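S-adenosylmethionine dependent methyltransferase (Mesorhizobium loti, PDB 3BKW) probably transfers methyl groups from S-adenosylmethionine to an acceptor substrate. Local coordinates at residues L117-V123 / V187-R192. Residues are numbered along the deposited sequence; the frame is centred on the assembly and turned at random.
Sequences LHYVEDV and VVKHHR. With EDO (1,2-ethanediol), chain D; EDO (1,2-ethanediol), chain C; EDO (1,2-ethanediol), chain E.
In this Rossmann-like methyltransferase fold, the loop that leaves strand 108-114 and leads into helix 123-133 is joined to strand 189-191, one strand of a small two-stranded antiparallel sheet with strand 176-178, chiefly by Arg192 and His190. The long Arg192 chain, bent about CG-CD (chi3 -78°), lays its guanidinium end-on to one backbone carbonyl: NH1 and NH2 both donate to Val120 O, each at 3.0 Å and with the oxygen close to the guanidinium plane. Over one face of that flat cation sits Val123 CG1, an apolar methyl small enough to lie against it, while NE donates to O1 of the 1,2-ethanediol of chain C, probably from the crystallisation liquor, at 2.8 Å. Cut back to an alanine, this position would probably leave Val120 O without its two arginine donors and a gap beside Val123 CG1. His190 contributes backbone and ring alike. Its N donates to His118 O at 2.8 Å, and its imidazole, flat enough to pack on backbone, receives Glu121 CA over its centre in a CH-pi contact. Farther along, Tyr119 uses its ring against beta-branched Val187, CE1 meeting CG2 at 3.4 Å. A water ties the two backbones nearby, donating to Tyr119 O and, at 2.7 Å, to Val188 O.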
# COMPACT_ATOMS: atom_id res chain seq x y z
N LEU A 117 -2.18 6.94 15.28
CA LEU A 117 -2.67 5.58 15.18
C LEU A 117 -1.62 4.50 15.29
O LEU A 117 -1.95 3.40 15.69
CB LEU A 117 -3.54 5.37 13.94
CG LEU A 117 -4.80 6.23 13.82
CD1 LEU A 117 -5.70 5.54 12.78
CD2 LEU A 117 -5.56 6.48 15.09
N HIS A 118 -0.34 4.85 15.05
CA HIS A 118 0.74 3.89 15.28
C HIS A 118 0.96 3.55 16.76
O HIS A 118 1.70 2.62 17.06
CB HIS A 118 2.05 4.24 14.58
CG HIS A 118 2.55 5.62 14.85
ND1 HIS A 118 2.31 6.66 13.99
CD2 HIS A 118 3.25 6.13 15.87
CE1 HIS A 118 2.87 7.76 14.46
NE2 HIS A 118 3.42 7.47 15.62
N TYR A 119 0.33 4.30 17.67
CA TYR A 119 0.37 3.99 19.11
C TYR A 119 -0.84 3.20 19.63
O TYR A 119 -0.89 2.84 20.80
CB TYR A 119 0.52 5.28 19.92
CG TYR A 119 1.75 6.09 19.52
CD1 TYR A 119 3.03 5.52 19.55
CD2 TYR A 119 1.63 7.42 19.11
CE1 TYR A 119 4.17 6.25 19.17
CE2 TYR A 119 2.79 8.17 18.75
CZ TYR A 119 4.05 7.56 18.78
OH TYR A 119 5.21 8.24 18.41
N VAL A 120 -1.78 2.87 18.72
CA VAL A 120 -3.02 2.15 19.07
C VAL A 120 -2.81 0.68 18.77
O VAL A 120 -2.59 0.34 17.62
CB VAL A 120 -4.23 2.74 18.28
CG1 VAL A 120 -5.49 1.94 18.54
CG2 VAL A 120 -4.45 4.20 18.69
N GLU A 121 -2.94 -0.19 19.78
CA GLU A 121 -2.71 -1.62 19.60
C GLU A 121 -3.77 -2.27 18.73
O GLU A 121 -3.44 -2.96 17.76
CB GLU A 121 -2.61 -2.34 20.94
CG GLU A 121 -2.16 -3.80 20.82
CD GLU A 121 -1.78 -4.44 22.14
OE1 GLU A 121 -2.23 -3.97 23.21
OE2 GLU A 121 -1.02 -5.43 22.10
N ASP A 122 -5.04 -2.05 19.08
CA ASP A 122 -6.18 -2.63 18.34
C ASP A 122 -6.71 -1.57 17.37
O ASP A 122 -7.77 -0.96 17.59
CB ASP A 122 -7.24 -3.13 19.33
CG ASP A 122 -8.33 -3.96 18.66
OD1 ASP A 122 -8.32 -4.11 17.42
OD2 ASP A 122 -9.20 -4.46 19.42
N VAL A 123 -5.98 -1.38 16.28
CA VAL A 123 -6.33 -0.33 15.33
C VAL A 123 -7.62 -0.65 14.58
O VAL A 123 -8.37 0.26 14.26
CB VAL A 123 -5.15 0.02 14.39
CG1 VAL A 123 -4.98 -1.01 13.28
CG2 VAL A 123 -5.33 1.41 13.84
N VAL A 187 7.19 5.88 24.41
CA VAL A 187 6.08 5.32 23.62
C VAL A 187 6.43 3.96 23.03
O VAL A 187 7.61 3.70 22.72
CB VAL A 187 5.66 6.28 22.45
CG1 VAL A 187 5.22 7.64 23.01
CG2 VAL A 187 6.79 6.43 21.39
N VAL A 188 5.42 3.10 22.93
CA VAL A 188 5.49 1.80 22.25
C VAL A 188 4.63 2.00 21.01
O VAL A 188 3.50 2.45 21.12
CB VAL A 188 4.90 0.65 23.09
CG1 VAL A 188 4.87 -0.65 22.29
CG2 VAL A 188 5.69 0.45 24.39
N LYS A 189 5.20 1.71 19.85
CA LYS A 189 4.49 1.81 18.57
C LYS A 189 4.19 0.42 18.08
O LYS A 189 4.81 -0.55 18.53
CB LYS A 189 5.27 2.63 17.55
CG LYS A 189 6.68 2.17 17.22
CD LYS A 189 7.35 3.28 16.41
CE LYS A 189 8.79 3.06 16.22
NZ LYS A 189 9.39 4.30 15.57
N HIS A 190 3.23 0.32 17.17
CA HIS A 190 2.75 -0.96 16.66
C HIS A 190 3.04 -1.07 15.20
O HIS A 190 2.48 -0.36 14.37
CB HIS A 190 1.26 -1.07 16.98
CG HIS A 190 1.02 -1.08 18.45
ND1 HIS A 190 1.15 -2.22 19.21
CD2 HIS A 190 0.85 -0.06 19.32
CE1 HIS A 190 0.96 -1.91 20.48
NE2 HIS A 190 0.77 -0.61 20.57
N HIS A 191 3.98 -1.97 14.90
CA HIS A 191 4.41 -2.21 13.56
C HIS A 191 3.39 -3.07 12.85
O HIS A 191 3.08 -4.19 13.29
CB HIS A 191 5.77 -2.89 13.52
CG HIS A 191 6.21 -3.24 12.14
ND1 HIS A 191 6.49 -2.29 11.18
CD2 HIS A 191 6.38 -4.44 11.54
CE1 HIS A 191 6.83 -2.90 10.06
NE2 HIS A 191 6.76 -4.20 10.25
N ARG A 192 2.84 -2.52 11.76
CA ARG A 192 1.88 -3.20 10.90
C ARG A 192 2.29 -2.84 9.49
O ARG A 192 2.57 -1.66 9.22
CB ARG A 192 0.45 -2.72 11.16
CG ARG A 192 -0.15 -3.24 12.46
CD ARG A 192 -1.54 -2.66 12.72
NE ARG A 192 -1.51 -1.28 13.24
CZ ARG A 192 -1.69 -0.89 14.51
NH1 ARG A 192 -1.99 -1.75 15.49
NH2 ARG A 192 -1.64 0.41 14.79
C1 EDO D . 0.19 -5.22 15.82
O1 EDO D . 1.27 -4.47 15.28
C2 EDO D . -0.13 -4.69 17.21
O2 EDO D . 1.01 -4.77 18.08
C1 EDO C . -0.95 1.73 11.22
O1 EDO C . -1.71 0.51 11.09
C2 EDO C . 0.53 1.45 11.53
O2 EDO C . 0.75 1.13 12.90
C1 EDO E . -9.46 -7.04 16.38
O1 EDO E . -10.02 -5.72 16.27
C2 EDO E . -10.48 -8.07 15.90
O2 EDO E . -10.92 -7.81 14.55
O HOH W 1 1.36 2.80 22.71
O HOH W 2 0.25 0.51 23.15